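FprA (Mycobacterium tuberculosis, PDB 1LQU) is an FAD-containing ferredoxin-NADP reductase that passes electrons between NADPH and ferredoxin and may thereby supply P450 systems. Local coordinates at residues Val151-Gly156 with Arg320-Arg325; Gly290-Val295 with Val302-Thr307; Tyr132-His137 with Lys443-Ala448. All blocks are in the same frame, centred on the assembly; numbering follows the deposited sequence.

Contact 1. Residues Val151-Gly156 with Arg320-Arg325; sequences VVIGNG and RSVGYR. With NDP (NADPH dihydro-nicotinamide-adenine-dinucleotide phosphate), chain I.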
loop_
_atom_site.group_PDB
_atom_site.type_symbol
_atom_site.label_atom_id
_atom_site.label_comp_id
_atom_site.label_asym_id
_atom_site.label_seq_id
_atom_site.Cartn_x
_atom_site.Cartn_y
_atom_site.Cartn_z
ATOM N N VAL A 151 -11.382 -3.631 -16.779
ATOM C CA VAL A 151 -10.686 -4.877 -16.545
ATOM C C VAL A 151 -9.628 -4.653 -15.495
ATOM O O VAL A 151 -8.854 -3.711 -15.576
ATOM C CB VAL A 151 -10.076 -5.413 -17.849
ATOM C CG1 VAL A 151 -9.207 -6.639 -17.575
ATOM C CG2 VAL A 151 -11.192 -5.769 -18.807
ATOM N N VAL A 152 -9.623 -5.520 -14.496
ATOM C CA VAL A 152 -8.633 -5.477 -13.424
ATOM C C VAL A 152 -7.809 -6.755 -13.500
ATOM O O VAL A 152 -8.354 -7.851 -13.455
ATOM C CB VAL A 152 -9.279 -5.351 -12.022
ATOM C CG1 VAL A 152 -8.223 -5.362 -10.925
ATOM C CG2 VAL A 152 -10.166 -4.118 -11.937
ATOM N N ILE A 153 -6.495 -6.608 -13.624
ATOM C CA ILE A 153 -5.603 -7.755 -13.701
ATOM C C ILE A 153 -5.062 -8.048 -12.303
ATOM O O ILE A 153 -4.539 -7.159 -11.642
ATOM C CB ILE A 153 -4.416 -7.500 -14.646
ATOM C CG1 ILE A 153 -4.875 -6.997 -16.021
ATOM C CG2 ILE A 153 -3.545 -8.722 -14.760
ATOM C CD1 ILE A 153 -5.786 -7.901 -16.773
ATOM N N GLY A 154 -5.172 -9.293 -11.883
ATOM C CA GLY A 154 -4.645 -9.718 -10.623
ATOM C C GLY A 154 -5.646 -10.370 -9.706
ATOM O O GLY A 154 -6.840 -10.135 -9.819
ATOM N N ASN A 155 -5.150 -11.158 -8.763
ATOM C CA ASN A 155 -5.987 -11.926 -7.828
ATOM C C ASN A 155 -5.557 -11.746 -6.371
ATOM O O ASN A 155 -5.605 -12.670 -5.580
ATOM C CB ASN A 155 -6.043 -13.426 -8.156
ATOM C CG ASN A 155 -7.065 -13.838 -9.207
ATOM O OD1 ASN A 155 -7.142 -15.025 -9.495
ATOM N ND2 ASN A 155 -7.812 -12.905 -9.802
ATOM N N GLY A 156 -5.170 -10.512 -6.024
ATOM C CA GLY A 156 -4.940 -10.122 -4.654
ATOM C C GLY A 156 -6.051 -9.208 -4.168
ATOM O O GLY A 156 -6.943 -8.794 -4.910
ATOM N N ARG A 320 -3.987 -2.601 -13.680
ATOM C CA ARG A 320 -3.157 -3.718 -13.297
ATOM C C ARG A 320 -2.972 -3.675 -11.787
ATOM O O ARG A 320 -2.462 -2.712 -11.230
ATOM C CB ARG A 320 -1.817 -3.734 -14.033
ATOM C CG ARG A 320 -0.920 -2.539 -13.786
ATOM C CD ARG A 320 0.395 -2.619 -14.562
ATOM N NE ARG A 320 1.232 -1.450 -14.355
ATOM C CZ ARG A 320 1.117 -0.318 -15.016
ATOM N NH1 ARG A 320 0.184 -0.184 -15.943
ATOM N NH2 ARG A 320 1.956 0.684 -14.777
ATOM N N SER A 321 -3.413 -4.732 -11.135
ATOM C CA SER A 321 -3.199 -4.907 -9.689
ATOM C C SER A 321 -2.345 -6.139 -9.494
ATOM O O SER A 321 -2.765 -7.145 -8.918
ATOM C CB SER A 321 -4.535 -5.002 -8.950
ATOM O OG SER A 321 -4.320 -4.937 -7.562
ATOM N N VAL A 322 -1.111 -6.028 -9.978
ATOM C CA VAL A 322 -0.183 -7.137 -9.980
ATOM C C VAL A 322 0.941 -6.937 -9.001
ATOM O O VAL A 322 1.998 -7.560 -9.096
ATOM C CB VAL A 322 0.270 -7.533 -11.389
ATOM C CG1 VAL A 322 -0.970 -7.932 -12.198
ATOM C CG2 VAL A 322 1.052 -6.456 -12.118
ATOM N N GLY A 323 0.688 -6.088 -8.015
ATOM C CA GLY A 323 1.619 -5.829 -6.934
ATOM C C GLY A 323 2.152 -4.432 -6.921
ATOM O O GLY A 323 2.345 -3.808 -7.959
ATOM N N TYR A 324 2.408 -3.961 -5.714
ATOM C CA TYR A 324 3.168 -2.753 -5.496
ATOM C C TYR A 324 4.666 -3.095 -5.665
ATOM O O TYR A 324 5.004 -4.260 -5.804
ATOM C CB TYR A 324 2.883 -2.179 -4.109
ATOM C CG TYR A 324 1.591 -1.367 -4.006
ATOM C CD1 TYR A 324 0.371 -1.857 -4.432
ATOM C CD2 TYR A 324 1.615 -0.087 -3.479
ATOM C CE1 TYR A 324 -0.759 -1.088 -4.370
ATOM C CE2 TYR A 324 0.469 0.672 -3.399
ATOM C CZ TYR A 324 -0.719 0.174 -3.858
ATOM O OH TYR A 324 -1.875 0.935 -3.810
ATOM N N ARG A 325 5.532 -2.081 -5.659
ATOM C CA ARG A 325 6.936 -2.288 -5.917
ATOM C C ARG A 325 7.741 -1.195 -5.249
ATOM O O ARG A 325 7.405 -0.033 -5.343
ATOM C CB ARG A 325 7.187 -2.292 -7.433
ATOM C CG ARG A 325 8.583 -2.522 -7.839
ATOM C CD ARG A 325 8.710 -2.685 -9.355
ATOM N NE ARG A 325 10.072 -2.435 -9.777
ATOM C CZ ARG A 325 11.099 -3.247 -9.596
ATOM N NH1 ARG A 325 10.964 -4.440 -9.041
ATOM N NH2 ARG A 325 12.300 -2.823 -9.965
HETATM P PA NDP I . -0.893 -9.748 -3.786
HETATM O O1A NDP I . -1.823 -10.181 -2.740
HETATM O O2A NDP I . 0.501 -10.261 -3.745
HETATM O O5B NDP I . -1.564 -10.113 -5.185
HETATM C C5B NDP I . -0.864 -9.864 -6.365
HETATM C C4B NDP I . -1.583 -10.537 -7.505
HETATM O O4B NDP I . -0.962 -10.180 -8.760
HETATM C C3B NDP I . -1.543 -12.055 -7.439
HETATM O O3B NDP I . -2.840 -12.557 -7.760
HETATM C C2B NDP I . -0.538 -12.426 -8.527
HETATM O O2B NDP I . -0.743 -13.692 -9.106
HETATM C C1B NDP I . -0.855 -11.359 -9.519
HETATM N N9A NDP I . 0.126 -11.154 -10.569
HETATM C C8A NDP I . 1.468 -10.846 -10.421
HETATM N N7A NDP I . 2.032 -10.690 -11.619
HETATM C C5A NDP I . 1.055 -10.896 -12.562
HETATM C C6A NDP I . 1.049 -10.848 -13.940
HETATM N N6A NDP I . 2.103 -10.471 -14.683
HETATM N N1A NDP I . -0.136 -11.110 -14.584
HETATM C C2A NDP I . -1.263 -11.404 -13.858
HETATM N N3A NDP I . -1.304 -11.466 -12.507
HETATM C C4A NDP I . -0.140 -11.186 -11.899
HETATM O O3 NDP I . -0.760 -8.154 -3.859
HETATM P PN NDP I . -1.794 -6.933 -3.673
HETATM O O1N NDP I . -3.148 -7.296 -4.146
HETATM O O2N NDP I . -1.078 -5.797 -4.253
HETATM O O5D NDP I . -1.915 -6.815 -2.097
HETATM C C5D NDP I . -0.761 -6.434 -1.340
HETATM C C4D NDP I . -0.880 -6.934 0.096
HETATM O O4D NDP I . -1.780 -6.094 0.845
HETATM C C3D NDP I . -1.423 -8.346 0.159
HETATM O O3D NDP I . -0.795 -9.056 1.209
HETATM C C2D NDP I . -2.887 -8.102 0.498
HETATM O O2D NDP I . -3.616 -9.162 1.043
HETATM C C1D NDP I . -2.861 -6.872 1.334
HETATM N N1N NDP I . -4.034 -6.125 1.602
HETATM C C2N NDP I . -4.917 -6.559 2.545
HETATM C C3N NDP I . -6.254 -6.200 2.437
HETATM C C7N NDP I . -7.105 -6.746 3.461
HETATM O O7N NDP I . -6.655 -7.573 4.362
HETATM N N7N NDP I . -8.384 -6.375 3.436
HETATM C C4N NDP I . -6.741 -5.300 1.402
HETATM C C5N NDP I . -5.726 -4.910 0.356
HETATM C C6N NDP I . -4.434 -5.372 0.490
HETATM P P2B NDP I . 0.226 -14.934 -8.808
HETATM O O1X NDP I . -0.065 -15.871 -9.948
HETATM O O2X NDP I . -0.170 -15.481 -7.460
HETATM O O3X NDP I . 1.651 -14.405 -8.789
HETATM O O HOH W 1 -4.220 -7.640 -6.617
#
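Ile153 and Arg320 form a parallel bridge at the ends of two neighbouring strands, their CA atoms 4.7 Å apart, and Ser321 N closes it with a 2.7 Å hydrogen bond to Ile153 O that lies in the carbonyl plane. Past this bond the strand pairing ends, and NADPH lies against both segments. The side chains of Ile153 and Val322 run side by side, CG2 of the isoleucine 3.7 Å from CG1 of the valine, and both bear on the adenine: Ile153 CG2 meets C2A, while Val322 CG1 comes within 3.4 Å of C4A. In Ile153 the first torsion (chi1 -52°) sets CG2 anti to the backbone N, and that branch does the touching. Gly154 CA passes 3.6 Å from Ser321 O. Gly154 and Gly156 are consistent with a GxGxxA Rossmann dinucleotide-binding turn; within it Asn155 N donates to the ribose O3B of NADPH, 2.9 Å away. The side-chain amide of Asn155 folds back on Gly154 O, its ND2 standing above the carbonyl plane. One water links the two segments to the phosphate, donating to Ser321 O and to the phosphate oxygen O1N and taking a weak bond from Gly156 N. Beyond the bridge, the guanidinium of Arg320 pairs with Asp109. In the parallel sheet, strand 149-153 runs between 317-320 and 193-197; helix 157-167, which starts after Gly156, packs on Val152 and Ser321, and helix 125-132 covers Ser321 and Tyr324.

Contact 2. Residues Gly290-Val295 with Val302-Thr307; sequences GRNELV and VAAKDT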
loop_
_atom_site.group_PDB
_atom_site.type_symbol
_atom_site.label_atom_id
_atom_site.label_comp_id
_atom_site.label_asym_id
_atom_site.label_seq_id
_atom_site.Cartn_x
_atom_site.Cartn_y
_atom_site.Cartn_z
ATOM N N GLY A 290 -5.279 -14.275 -23.017
ATOM C CA GLY A 290 -4.807 -15.611 -23.311
ATOM C C GLY A 290 -5.190 -16.583 -22.235
ATOM O O GLY A 290 -5.133 -16.262 -21.050
ATOM N N ARG A 291 -5.532 -17.806 -22.612
ATOM C CA ARG A 291 -5.880 -18.822 -21.644
ATOM C C ARG A 291 -4.620 -19.553 -21.216
ATOM O O ARG A 291 -3.784 -19.893 -22.041
ATOM C CB ARG A 291 -6.900 -19.814 -22.225
ATOM C CG ARG A 291 -7.403 -20.835 -21.247
ATOM C CD ARG A 291 -8.557 -21.705 -21.791
ATOM N NE ARG A 291 -8.184 -22.645 -22.850
ATOM C CZ ARG A 291 -7.820 -23.908 -22.664
ATOM N NH1 ARG A 291 -7.714 -24.421 -21.443
ATOM N NH2 ARG A 291 -7.590 -24.682 -23.737
ATOM N N ASN A 292 -4.544 -19.840 -19.933
ATOM C CA ASN A 292 -3.459 -20.599 -19.339
ATOM C C ASN A 292 -3.930 -21.946 -18.831
ATOM O O ASN A 292 -5.123 -22.136 -18.523
ATOM C CB ASN A 292 -2.922 -19.828 -18.128
ATOM C CG ASN A 292 -2.388 -18.468 -18.495
ATOM O OD1 ASN A 292 -1.798 -18.309 -19.559
ATOM N ND2 ASN A 292 -2.556 -17.474 -17.597
ATOM N N GLU A 293 -2.980 -22.872 -18.681
ATOM C CA GLU A 293 -3.182 -24.101 -17.945
ATOM C C GLU A 293 -2.173 -24.114 -16.809
ATOM O O GLU A 293 -1.138 -23.481 -16.887
ATOM C CB GLU A 293 -2.982 -25.333 -18.850
ATOM C CG GLU A 293 -4.057 -25.513 -19.928
ATOM C CD GLU A 293 -3.779 -26.633 -20.909
ATOM O OE1 GLU A 293 -2.666 -26.685 -21.467
ATOM O OE2 GLU A 293 -4.691 -27.449 -21.134
ATOM N N LEU A 294 -2.479 -24.828 -15.755
ATOM C CA LEU A 294 -1.558 -24.940 -14.620
ATOM C C LEU A 294 -0.640 -26.121 -14.807
ATOM O O LEU A 294 -1.085 -27.213 -15.152
ATOM C CB LEU A 294 -2.334 -25.143 -13.339
ATOM C CG LEU A 294 -3.243 -23.955 -12.989
ATOM C CD1 LEU A 294 -4.105 -24.259 -11.806
ATOM C CD2 LEU A 294 -2.453 -22.688 -12.814
ATOM N N VAL A 295 0.640 -25.900 -14.553
ATOM C CA VAL A 295 1.664 -26.932 -14.700
ATOM C C VAL A 295 2.667 -26.820 -13.577
ATOM O O VAL A 295 3.017 -25.726 -13.152
ATOM C CB VAL A 295 2.400 -26.743 -16.028
ATOM C CG1 VAL A 295 3.494 -27.741 -16.189
ATOM C CG2 VAL A 295 1.454 -26.892 -17.196
ATOM N N VAL A 302 2.449 -24.634 -8.741
ATOM C CA VAL A 302 2.035 -24.666 -10.100
ATOM C C VAL A 302 2.171 -23.234 -10.626
ATOM O O VAL A 302 1.998 -22.167 -9.949
ATOM C CB VAL A 302 0.645 -25.345 -10.442
ATOM C CG1 VAL A 302 0.611 -26.837 -10.098
ATOM C CG2 VAL A 302 -0.467 -24.597 -9.773
ATOM N N ALA A 303 2.484 -23.231 -11.888
ATOM C CA ALA A 303 2.684 -22.043 -12.645
ATOM C C ALA A 303 1.690 -22.023 -13.797
ATOM O O ALA A 303 1.223 -23.073 -14.224
ATOM C CB ALA A 303 4.061 -22.041 -13.194
ATOM N N ALA A 304 1.365 -20.837 -14.275
ATOM C CA ALA A 304 0.544 -20.689 -15.469
ATOM C C ALA A 304 1.395 -20.890 -16.713
ATOM O O ALA A 304 2.454 -20.315 -16.835
ATOM C CB ALA A 304 -0.037 -19.301 -15.506
ATOM N N LYS A 305 0.869 -21.650 -17.661
ATOM C CA LYS A 305 1.489 -21.850 -18.962
ATOM C C LYS A 305 0.483 -21.452 -20.038
ATOM O O LYS A 305 -0.641 -21.932 -20.069
ATOM C CB LYS A 305 1.900 -23.313 -19.128
ATOM C CG LYS A 305 2.559 -23.647 -20.427
ATOM C CD LYS A 305 2.938 -25.119 -20.535
ATOM C CE LYS A 305 3.501 -25.431 -21.929
ATOM N NZ LYS A 305 3.918 -26.856 -22.090
ATOM N N ASP A 306 0.890 -20.546 -20.896
ATOM C CA ASP A 306 0.043 -20.085 -22.002
ATOM C C ASP A 306 -0.340 -21.230 -22.939
ATOM O O ASP A 306 0.522 -22.001 -23.377
ATOM C CB ASP A 306 0.853 -19.049 -22.761
ATOM C CG ASP A 306 0.145 -18.449 -23.933
ATOM O OD1 ASP A 306 -1.100 -18.377 -23.937
ATOM O OD2 ASP A 306 0.821 -17.953 -24.867
ATOM N N THR A 307 -1.629 -21.336 -23.257
ATOM C CA THR A 307 -2.097 -22.314 -24.252
ATOM C C THR A 307 -1.929 -21.796 -25.650
ATOM O O THR A 307 -2.009 -22.598 -26.605
ATOM C CB THR A 307 -3.598 -22.570 -24.151
ATOM O OG1 THR A 307 -4.301 -21.346 -24.360
ATOM C CG2 THR A 307 -3.966 -23.126 -22.836
HETATM O O HOH W 2 -1.730 -16.665 -21.740
HETATM O O HOH W 3 -0.819 -24.575 -21.800
#
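Arg291 O is gripped twice by Thr307, in line by its backbone N at 2.9 Å and from above the carbonyl plane by OG1 at 2.8 Å. The hydroxyl gets there because OG1 sits between the backbone N and carbonyl carbon (chi1 60°). Further along this antiparallel hairpin, the hydrogen-bonded pairs Glu293-Lys305 and Val295-Ala303 each exchange two backbone bonds. The non-hydrogen-bonded pair Leu294-Ala304 falls between them, and Asn292-Asp306 between Glu293-Lys305 and the Thr307 bonds to Arg291 O; CA-H...O contacts such as Asn292 CA to Lys305 O, 3.2 Å, add to the cohesion.

Van der Waals packing occurs on both faces. On the face of Glu293 and Lys305, Thr307 CG2 lies over the centre of the Arg291 guanidinium, 3.9 Å above its plane, and also touches Glu293 CG; Val295 CG2 rests on the methylenes of Lys305. On the other face, Val302 CG2 makes an apolar contact with Leu294 CB at 4.1 Å, and Ala304 CB packs against the amide of Asn292.

A water donates to both Asn292 OD1 and Asp306 OD1, and Asn292 ND2 bonds to Arg199 O and Ser274 OG. Arg291 NH2 pairs with Glu309 and Asp306 OD2 with Arg310. Glu293 OE1 and Lys305 NZ, 6.6 Å apart, form no ion pair; backbone bonds, the Thr307 hydroxyl, a bridging water and side-chain packing join the strands.

Contact 3. Residues Tyr132-His137 with Lys443-Ala448; sequences YNAHPH and KLASLA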
loop_
_atom_site.group_PDB
_atom_site.type_symbol
_atom_site.label_atom_id
_atom_site.label_comp_id
_atom_site.label_asym_id
_atom_site.label_seq_id
_atom_site.Cartn_x
_atom_site.Cartn_y
_atom_site.Cartn_z
ATOM N N TYR A 132 -7.916 7.706 -5.717
ATOM C CA TYR A 132 -9.164 7.721 -4.991
ATOM C C TYR A 132 -9.007 7.952 -3.516
ATOM O O TYR A 132 -9.970 8.350 -2.868
ATOM C CB TYR A 132 -10.049 6.517 -5.327
ATOM C CG TYR A 132 -9.691 5.114 -4.857
ATOM C CD1 TYR A 132 -9.515 4.789 -3.536
ATOM C CD2 TYR A 132 -9.633 4.086 -5.771
ATOM C CE1 TYR A 132 -9.268 3.466 -3.129
ATOM C CE2 TYR A 132 -9.418 2.796 -5.389
ATOM C CZ TYR A 132 -9.245 2.472 -4.071
ATOM O OH TYR A 132 -9.038 1.149 -3.729
ATOM N N ASN A 133 -7.803 7.755 -2.978
ATOM C CA ASN A 133 -7.521 8.054 -1.579
ATOM C C ASN A 133 -6.835 9.414 -1.364
ATOM O O ASN A 133 -6.401 9.715 -0.266
ATOM C CB ASN A 133 -6.753 6.937 -0.910
ATOM C CG ASN A 133 -7.644 5.838 -0.399
ATOM O OD1 ASN A 133 -8.815 6.066 -0.077
ATOM N ND2 ASN A 133 -7.079 4.651 -0.262
ATOM N N ALA A 134 -6.812 10.244 -2.393
ATOM C CA ALA A 134 -6.302 11.610 -2.258
ATOM C C ALA A 134 -4.844 11.715 -1.870
ATOM O O ALA A 134 -4.419 12.674 -1.242
ATOM C CB ALA A 134 -7.164 12.441 -1.301
ATOM N N HIS A 135 -4.058 10.745 -2.306
ATOM C CA HIS A 135 -2.610 10.830 -2.150
ATOM C C HIS A 135 -2.119 11.931 -3.087
ATOM O O HIS A 135 -2.416 11.892 -4.277
ATOM C CB HIS A 135 -1.990 9.487 -2.549
ATOM C CG HIS A 135 -0.521 9.397 -2.287
ATOM N ND1 HIS A 135 0.392 10.291 -2.800
ATOM C CD2 HIS A 135 0.176 8.497 -1.557
ATOM C CE1 HIS A 135 1.598 9.931 -2.382
ATOM N NE2 HIS A 135 1.501 8.839 -1.640
ATOM N N PRO A 136 -1.365 12.905 -2.583
ATOM C CA PRO A 136 -1.021 14.044 -3.424
ATOM C C PRO A 136 -0.192 13.717 -4.655
ATOM O O PRO A 136 -0.209 14.482 -5.593
ATOM C CB PRO A 136 -0.277 14.989 -2.461
ATOM C CG PRO A 136 -0.069 14.261 -1.283
ATOM C CD PRO A 136 -0.905 13.050 -1.207
ATOM N N HIS A 137 0.518 12.617 -4.683
ATOM C CA HIS A 137 1.305 12.280 -5.849
ATOM C C HIS A 137 0.469 11.728 -6.991
ATOM O O HIS A 137 0.972 11.565 -8.075
ATOM C CB HIS A 137 2.386 11.263 -5.514
ATOM C CG HIS A 137 3.418 11.792 -4.585
ATOM N ND1 HIS A 137 4.504 11.051 -4.206
ATOM C CD2 HIS A 137 3.503 12.971 -3.928
ATOM C CE1 HIS A 137 5.248 11.779 -3.387
ATOM N NE2 HIS A 137 4.667 12.951 -3.215
ATOM N N LYS A 443 -10.308 14.868 2.576
ATOM C CA LYS A 443 -8.882 15.046 2.520
ATOM C C LYS A 443 -8.466 16.177 1.602
ATOM O O LYS A 443 -9.088 16.428 0.548
ATOM C CB LYS A 443 -8.215 13.762 2.047
ATOM C CG LYS A 443 -8.298 12.641 3.028
ATOM C CD LYS A 443 -7.683 11.394 2.423
ATOM C CE LYS A 443 -7.690 10.265 3.349
ATOM N NZ LYS A 443 -7.254 8.979 2.687
ATOM N N LEU A 444 -7.397 16.855 2.005
ATOM C CA LEU A 444 -6.698 17.827 1.155
ATOM C C LEU A 444 -5.839 17.001 0.201
ATOM O O LEU A 444 -4.958 16.268 0.620
ATOM C CB LEU A 444 -5.877 18.750 2.049
ATOM C CG LEU A 444 -6.741 19.631 2.952
ATOM C CD1 LEU A 444 -5.914 20.178 4.079
ATOM C CD2 LEU A 444 -7.410 20.759 2.206
ATOM N N ALA A 445 -6.129 17.119 -1.091
ATOM C CA ALA A 445 -5.636 16.157 -2.083
ATOM C C ALA A 445 -4.391 16.545 -2.850
ATOM O O ALA A 445 -3.928 15.783 -3.678
ATOM C CB ALA A 445 -6.756 15.821 -3.047
ATOM N N SER A 446 -3.852 17.724 -2.571
ATOM C CA SER A 446 -2.621 18.197 -3.210
ATOM C C SER A 446 -1.670 18.725 -2.159
ATOM O O SER A 446 -2.079 19.160 -1.081
ATOM C CB SER A 446 -2.894 19.322 -4.215
ATOM O OG SER A 446 -3.356 20.493 -3.558
ATOM N N LEU A 447 -0.378 18.718 -2.496
ATOM C CA LEU A 447 0.610 19.268 -1.614
ATOM C C LEU A 447 0.301 20.731 -1.340
ATOM O O LEU A 447 0.395 21.182 -0.207
ATOM C CB LEU A 447 2.008 19.119 -2.200
ATOM C CG LEU A 447 3.151 19.610 -1.306
ATOM C CD1 LEU A 447 3.188 18.924 0.043
ATOM C CD2 LEU A 447 4.483 19.452 -2.037
ATOM N N ALA A 448 -0.079 21.486 -2.362
ATOM C CA ALA A 448 -0.331 22.904 -2.137
ATOM C C ALA A 448 -1.426 23.126 -1.098
ATOM O O ALA A 448 -1.307 23.995 -0.246
ATOM C CB ALA A 448 -0.661 23.610 -3.450
HETATM O O HOH W 4 -4.516 9.766 1.578
HETATM O O HOH W 5 -9.330 8.729 0.986
HETATM O O HOH W 6 -9.385 6.244 2.629
HETATM O O HOH W 7 -3.685 13.886 1.117
HETATM O O HOH W 8 -4.807 13.377 -4.708
HETATM O O HOH W 9 0.458 17.705 -5.007
#
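The Schellman motif that ends helix 125-132 presents Ala134, its C-prime residue with positive phi, to the chain just ahead of the C-terminal helix 447-454. The methyl of Ala134 touches two residues of that chain, with CB 3.7 Å from Lys443 CB and 3.8 Å from Ala445 CB. Lys443 then stretches along the helix end, CG beside the backbone N and anti to the carbonyl carbon (chi1 -69°), the rest extended, and its CD skirts the carbonyl of Asn133 on the way to the amine. NZ lies 3.2 Å from Asn133 O, tilted 21° off the carbonyl plane, and also reaches Arg50 O. A water that donates to the same Asn133 oxygen can accept from NZ, and a second water accepts from NZ at 2.7 Å and lies near Asn133 OD1. NZ thus has more acceptors in reach than protons, and some of these bonds must be shared or alternate. The other end of that amide, ND2, reaches Ser51 O and Val53 O, so Asn133 and Lys443 are both tied to carbonyls at the end of helix 48-51 and just beyond it.

In the motif, His135 N returns to Gly130 O and Ala134 N to Trp131 O; the chain then turns away from the helix and brings Pro136 against the start of the second one. Pro136 CA approaches Ala445 O at 3.4 Å in a CA-H...O contact, while its CB lies 3.7 Å from Leu447 N. Ser446 is the N-cap of helix 447-454. Waters bridge carbonyl pairs, Ala134 O with Leu444 O and His135 O with Ala445 O.

How the contacts relate
Burial and chemistry change together across the three contacts. Contact 1 is the buried one, where a single backbone bond and aliphatic side chains give way to the dinucleotide. Contact 2 lies at the surface, its centre about 18 Å from that of contact 1, and relies on regular strand pairing with charged side chains around it. Contact 3, partly buried, has no strand pairing and is joined by a lysine, bridging waters and close packing of alanine and proline; its centre lies about 40 Å from that of contact 2, across the chain's centre. No two touch, but helix 125-132 connects two of them: it covers Ser321 and Tyr324 of contact 1 and ends in contact 3.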